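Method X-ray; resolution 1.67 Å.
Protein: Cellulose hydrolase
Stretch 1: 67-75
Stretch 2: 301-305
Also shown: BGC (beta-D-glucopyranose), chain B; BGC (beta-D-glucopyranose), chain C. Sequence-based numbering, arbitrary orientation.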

ATOM      1  N   GLY A  67      12.675 -11.722  -1.211  1.00 15.32           N
ATOM      2  CA  GLY A  67      13.199 -11.774   0.142  1.00 13.31           C
ATOM      3  C   GLY A  67      12.170 -11.580   1.243  1.00 14.46           C
ATOM      4  O   GLY A  67      12.540 -11.336   2.390  1.00 16.88           O
ATOM      5  N   PHE A  68      10.884 -11.689   0.923  1.00 10.43           N
ATOM      6  CA  PHE A  68       9.878 -11.641   1.994  1.00 11.94           C
ATOM      7  C   PHE A  68       9.934 -12.934   2.803  1.00 14.45           C
ATOM      8  O   PHE A  68      10.181 -14.008   2.254  1.00 14.69           O
ATOM      9  N   LYS A  69       9.744 -12.824   4.112  1.00 10.22           N
ATOM     10  CA  LYS A  69       9.763 -14.007   4.974  1.00 11.65           C
ATOM     11  C   LYS A  69       8.357 -14.561   5.232  1.00 12.19           C
ATOM     12  O   LYS A  69       8.190 -15.718   5.624  1.00 12.16           O
ATOM     13  N   SER A  70       7.340 -13.738   5.034  1.00 11.79           N
ATOM     14  CA  SER A  70       5.978 -14.197   5.290  1.00 11.55           C
ATOM     15  C   SER A  70       5.000 -13.667   4.244  1.00 11.03           C
ATOM     16  O   SER A  70       5.266 -12.660   3.593  1.00 11.27           O
ATOM     17  N   VAL A  71       3.893 -14.383   4.060  1.00  9.39           N
ATOM     18  CA  VAL A  71       2.830 -13.935   3.182  1.00  9.35           C
ATOM     19  C   VAL A  71       1.490 -14.031   3.902  1.00 11.91           C
ATOM     20  O   VAL A  71       1.257 -14.939   4.701  1.00 11.99           O
ATOM     21  N   ARG A  72       0.628 -13.066   3.625  1.00  8.10           N
ATOM     22  CA  ARG A  72      -0.752 -13.100   4.084  1.00  9.35           C
ATOM     23  C   ARG A  72      -1.654 -13.428   2.910  1.00  9.81           C
ATOM     24  O   ARG A  72      -1.552 -12.808   1.859  1.00 10.42           O
ATOM     25  N   ILE A  73      -2.518 -14.420   3.093  1.00 10.82           N
ATOM     26  CA  ILE A  73      -3.418 -14.861   2.030  1.00  8.49           C
ATOM     27  C   ILE A  73      -4.851 -14.571   2.445  1.00 11.85           C
ATOM     28  O   ILE A  73      -5.495 -15.387   3.113  1.00 12.12           O
ATOM     29  N   PRO A  74      -5.347 -13.381   2.084  1.00 10.04           N
ATOM     30  CA  PRO A  74      -6.741 -13.072   2.411  1.00  9.03           C
ATOM     31  C   PRO A  74      -7.685 -13.946   1.612  1.00  9.85           C
ATOM     32  O   PRO A  74      -7.464 -14.163   0.419  1.00  9.98           O
ATOM     33  N   VAL A  75      -8.726 -14.453   2.271  1.00 10.25           N
ATOM     34  CA  VAL A  75      -9.714 -15.304   1.606  1.00  9.19           C
ATOM     35  C   VAL A  75     -11.128 -14.861   1.973  1.00  9.90           C
ATOM     36  O   VAL A  75     -11.474 -14.737   3.156  1.00 11.81           O
ATOM     37  N   PRO A 301       5.678  -6.170   9.959  1.00  9.81           N
ATOM     38  CA  PRO A 301       4.965  -5.388   8.946  1.00 10.11           C
ATOM     39  C   PRO A 301       4.634  -6.212   7.705  1.00 10.01           C
ATOM     40  O   PRO A 301       5.541  -6.763   7.060  1.00  9.60           O
ATOM     41  N   MET A 302       3.348  -6.292   7.372  1.00  7.61           N
ATOM     42  CA  MET A 302       2.939  -7.014   6.165  1.00  9.53           C
ATOM     43  C   MET A 302       2.379  -6.035   5.125  1.00  9.75           C
ATOM     44  O   MET A 302       1.388  -5.349   5.368  1.00 10.67           O
ATOM     45  N   TRP A 303       3.029  -5.988   3.960  1.00  8.24           N
ATOM     46  CA  TRP A 303       2.782  -4.957   2.930  1.00  9.90           C
ATOM     47  C   TRP A 303       1.514  -5.243   2.128  1.00 10.21           C
ATOM     48  O   TRP A 303       1.345  -6.360   1.621  1.00  9.13           O
ATOM     49  N   TRP A 304       0.630  -4.258   2.008  1.00  9.23           N
ATOM     50  CA  TRP A 304      -0.571  -4.458   1.182  1.00  8.03           C
ATOM     51  C   TRP A 304      -0.265  -4.226  -0.281  1.00 11.89           C
ATOM     52  O   TRP A 304       0.149  -3.134  -0.692  1.00 11.66           O
ATOM     53  N   ASP A 305      -0.491  -5.272  -1.065  1.00  9.19           N
ATOM     54  CA  ASP A 305      -0.281  -5.223  -2.501  1.00 13.22           C
ATOM     55  C   ASP A 305      -1.531  -5.789  -3.181  1.00 12.52           C
ATOM     56  O   ASP A 305      -1.783  -6.999  -3.131  1.00 15.88           O
TER

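The strands 70-73 and 301-303 come no closer than 7.8 Å between axes inclined at 60°, too far for sheet pairing, and no hydrogen bond joins the two stretches; side chains fill the gap. Met302 contributes the most buried area. It points toward the first stretch with chi1 m, chi2 t and chi3 p, which brings its terminal methyl against the strand: CE of Met302 lies 3.4 Å from OG of Ser70, 3.6 Å from C of Val71 and 3.8 Å from CB of Arg72. Ser70 (p) and Arg72 (t) both point toward the second stretch, whereas the intervening Val71 points away, as strand alternation predicts, and meets the methyl through its backbone. The hydroxyl of Ser70 and the guanidinium of Arg72 find their hydrogen bonds elsewhere in the structure.

Aromatic residues make the remaining contacts. Phe68 (m) points toward the second stretch, and its CZ reaches the edge of the Trp303 indole, 3.6 Å from CE3; Trp303 (t) itself points sideways, but its end comes nearer. Trp304 (t) leaves its backbone sideways, but its ring end comes nearer, placing CZ3 4.2 Å from NH1 of Arg72 and 4.3 Å from CG of Pro74, which sits at the ring edge. The same indole serves the sugars: the chain B glucose lies over one face, while NE1 of Trp304 donates a 3.0 Å hydrogen bond to O2 of the chain C glucose.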

ATOM      1  CB  PHE A  68       8.478 -11.390   1.427  1.00  9.47           C
ATOM      2  CG  PHE A  68       8.335 -10.023   0.836  1.00 11.17           C
ATOM      3  CD1 PHE A  68       8.015  -8.942   1.645  1.00 10.99           C
ATOM      4  CD2 PHE A  68       8.588  -9.806  -0.512  1.00 10.15           C
ATOM      5  CE1 PHE A  68       7.906  -7.657   1.117  1.00 10.68           C
ATOM      6  CE2 PHE A  68       8.482  -8.527  -1.045  1.00 10.87           C
ATOM      7  CZ  PHE A  68       8.144  -7.459  -0.220  1.00 10.21           C
ATOM      8  CB  LYS A  69      10.439 -13.694   6.306  1.00 11.30           C
ATOM      9  CG  LYS A  69      11.927 -13.408   6.192  1.00 12.01           C
ATOM     10  CD  LYS A  69      12.531 -13.266   7.581  1.00 14.49           C
ATOM     11  CE  LYS A  69      13.992 -12.857   7.542  1.00 15.60           C
ATOM     12  NZ  LYS A  69      14.506 -12.676   8.934  1.00 18.15           N
ATOM     13  CB  SER A  70       5.522 -13.785   6.698  1.00 12.28           C
ATOM     14  OG  SER A  70       5.511 -12.375   6.846  1.00 10.31           O
ATOM     15  CB  VAL A  71       2.772 -14.739   1.848  1.00 12.83           C
ATOM     16  CG1 VAL A  71       4.119 -14.672   1.124  1.00 11.77           C
ATOM     17  CG2 VAL A  71       2.361 -16.186   2.083  1.00 17.31           C
ATOM     18  CB  ARG A  72      -1.151 -11.762   4.711  1.00 10.53           C
ATOM     19  CG  ARG A  72      -2.609 -11.641   5.153  1.00  9.21           C
ATOM     20  CD  ARG A  72      -2.680 -10.482   6.128  1.00  9.40           C
ATOM     21  NE  ARG A  72      -3.974 -10.192   6.758  1.00  8.55           N
ATOM     22  CZ  ARG A  72      -4.849  -9.274   6.342  1.00 10.14           C
ATOM     23  NH1 ARG A  72      -4.640  -8.590   5.215  1.00 10.01           N
ATOM     24  NH2 ARG A  72      -5.965  -9.057   7.043  1.00  7.94           N
ATOM     25  CB  ILE A  73      -3.247 -16.377   1.711  1.00 13.19           C
ATOM     26  CG1 ILE A  73      -1.789 -16.696   1.360  1.00 11.44           C
ATOM     27  CG2 ILE A  73      -4.163 -16.812   0.568  1.00 12.67           C
ATOM     28  CD1 ILE A  73      -1.477 -18.186   1.308  1.00 15.84           C
ATOM     29  CB  PRO A  74      -6.880 -11.583   2.039  1.00 12.46           C
ATOM     30  CG  PRO A  74      -5.768 -11.276   1.147  1.00 14.46           C
ATOM     31  CD  PRO A  74      -4.638 -12.222   1.501  1.00 12.72           C
ATOM     32  CB  VAL A  75      -9.543 -16.783   1.976  1.00 10.75           C
ATOM     33  CG1 VAL A  75     -10.643 -17.619   1.326  1.00 10.62           C
ATOM     34  CG2 VAL A  75      -8.159 -17.286   1.570  1.00 11.75           C
ATOM     35  CB  PRO A 301       5.955  -4.261   8.619  1.00 11.26           C
ATOM     36  CG  PRO A 301       7.316  -4.875   8.860  1.00 12.54           C
ATOM     37  CD  PRO A 301       7.140  -5.988   9.886  1.00 11.31           C
ATOM     38  CB  MET A 302       1.916  -8.106   6.518  1.00 10.57           C
ATOM     39  CG  MET A 302       2.413  -9.045   7.641  1.00 14.60           C
ATOM     40  SD  MET A 302       1.556 -10.632   7.780  1.00 15.76           S
ATOM     41  CE  MET A 302       2.253 -11.512   6.380  1.00  8.15           C
ATOM     42  CB  TRP A 303       4.000  -4.915   1.992  1.00  7.73           C
ATOM     43  CG  TRP A 303       4.274  -3.676   1.192  1.00  9.74           C
ATOM     44  CD1 TRP A 303       3.698  -2.441   1.318  1.00  9.86           C
ATOM     45  CD2 TRP A 303       5.246  -3.561   0.143  1.00 10.67           C
ATOM     46  NE1 TRP A 303       4.252  -1.566   0.390  1.00 10.01           N
ATOM     47  CE2 TRP A 303       5.209  -2.234  -0.330  1.00  9.73           C
ATOM     48  CE3 TRP A 303       6.142  -4.458  -0.440  1.00 10.32           C
ATOM     49  CZ2 TRP A 303       6.031  -1.786  -1.367  1.00  8.42           C
ATOM     50  CZ3 TRP A 303       6.963  -4.009  -1.468  1.00 10.81           C
ATOM     51  CH2 TRP A 303       6.889  -2.690  -1.926  1.00 10.62           C
ATOM     52  CB  TRP A 304      -1.733  -3.553   1.614  1.00  8.59           C
ATOM     53  CG  TRP A 304      -2.966  -3.797   0.761  1.00  9.04           C
ATOM     54  CD1 TRP A 304      -3.500  -2.966  -0.184  1.00 11.46           C
ATOM     55  CD2 TRP A 304      -3.793  -4.976   0.772  1.00 10.88           C
ATOM     56  NE1 TRP A 304      -4.606  -3.561  -0.769  1.00 12.02           N
ATOM     57  CE2 TRP A 304      -4.808  -4.790  -0.194  1.00 10.85           C
ATOM     58  CE3 TRP A 304      -3.772  -6.169   1.507  1.00 11.32           C
ATOM     59  CZ2 TRP A 304      -5.796  -5.748  -0.437  1.00  9.24           C
ATOM     60  CZ3 TRP A 304      -4.751  -7.118   1.265  1.00 11.12           C
ATOM     61  CH2 TRP A 304      -5.750  -6.903   0.298  1.00  9.16           C
ATOM     62  CB  ASP A 305       0.981  -6.010  -2.862  1.00 12.46           C
ATOM     63  CG  ASP A 305       1.359  -5.887  -4.327  1.00 14.58           C
ATOM     64  OD1 ASP A 305       0.562  -5.328  -5.112  1.00 13.18           O
ATOM     65  OD2 ASP A 305       2.461  -6.353  -4.697  1.00 12.89           O
TER
HETATM   66  C2  BGC B   1      -8.750  -4.037   3.572  1.00 17.20           C
HETATM   67  C3  BGC B   1      -8.248  -4.259   2.188  1.00 17.61           C
HETATM   68  C4  BGC B   1      -8.336  -3.043   1.377  1.00 18.42           C
HETATM   69  C5  BGC B   1      -7.548  -1.931   2.070  1.00 19.75           C
HETATM   70  C6  BGC B   1      -7.450  -0.628   1.323  1.00 19.51           C
HETATM   71  C1  BGC B   1      -7.929  -2.886   4.087  1.00 23.66           C
HETATM   72  O1  BGC B   1      -7.915  -2.701   5.470  1.00 30.28           O
HETATM   73  O2  BGC B   1      -8.486  -5.183   4.441  1.00 12.50           O
HETATM   74  O3  BGC B   1      -8.925  -5.413   1.518  1.00 12.77           O
HETATM   75  O4  BGC B   1      -7.805  -3.337   0.036  1.00 16.18           O
HETATM   76  O5  BGC B   1      -8.203  -1.673   3.352  1.00 23.14           O
HETATM   77  O6  BGC B   1      -8.755  -0.074   1.267  1.00 20.41           O
HETATM   78  C2  BGC C   2      -7.994  -2.953  -2.313  1.00 17.85           C
HETATM   79  C3  BGC C   2      -8.906  -2.481  -3.401  1.00 16.74           C
HETATM   80  C4  BGC C   2     -10.202  -3.230  -3.358  1.00 17.17           C
HETATM   81  C5  BGC C   2     -10.848  -3.107  -1.990  1.00 19.28           C
HETATM   82  C6  BGC C   2     -12.120  -3.913  -1.952  1.00 22.80           C
HETATM   83  C1  BGC C   2      -8.662  -2.831  -0.967  1.00 18.68           C
HETATM   84  O2  BGC C   2      -6.754  -2.211  -2.302  1.00 15.95           O
HETATM   85  O3  BGC C   2      -8.228  -2.634  -4.687  1.00 14.99           O
HETATM   86  O4  BGC C   2     -11.187  -2.736  -4.348  1.00 17.07           O
HETATM   87  O5  BGC C   2      -9.947  -3.571  -0.915  1.00 16.77           O
HETATM   88  O6  BGC C   2     -12.838  -3.641  -0.750  1.00 26.52           O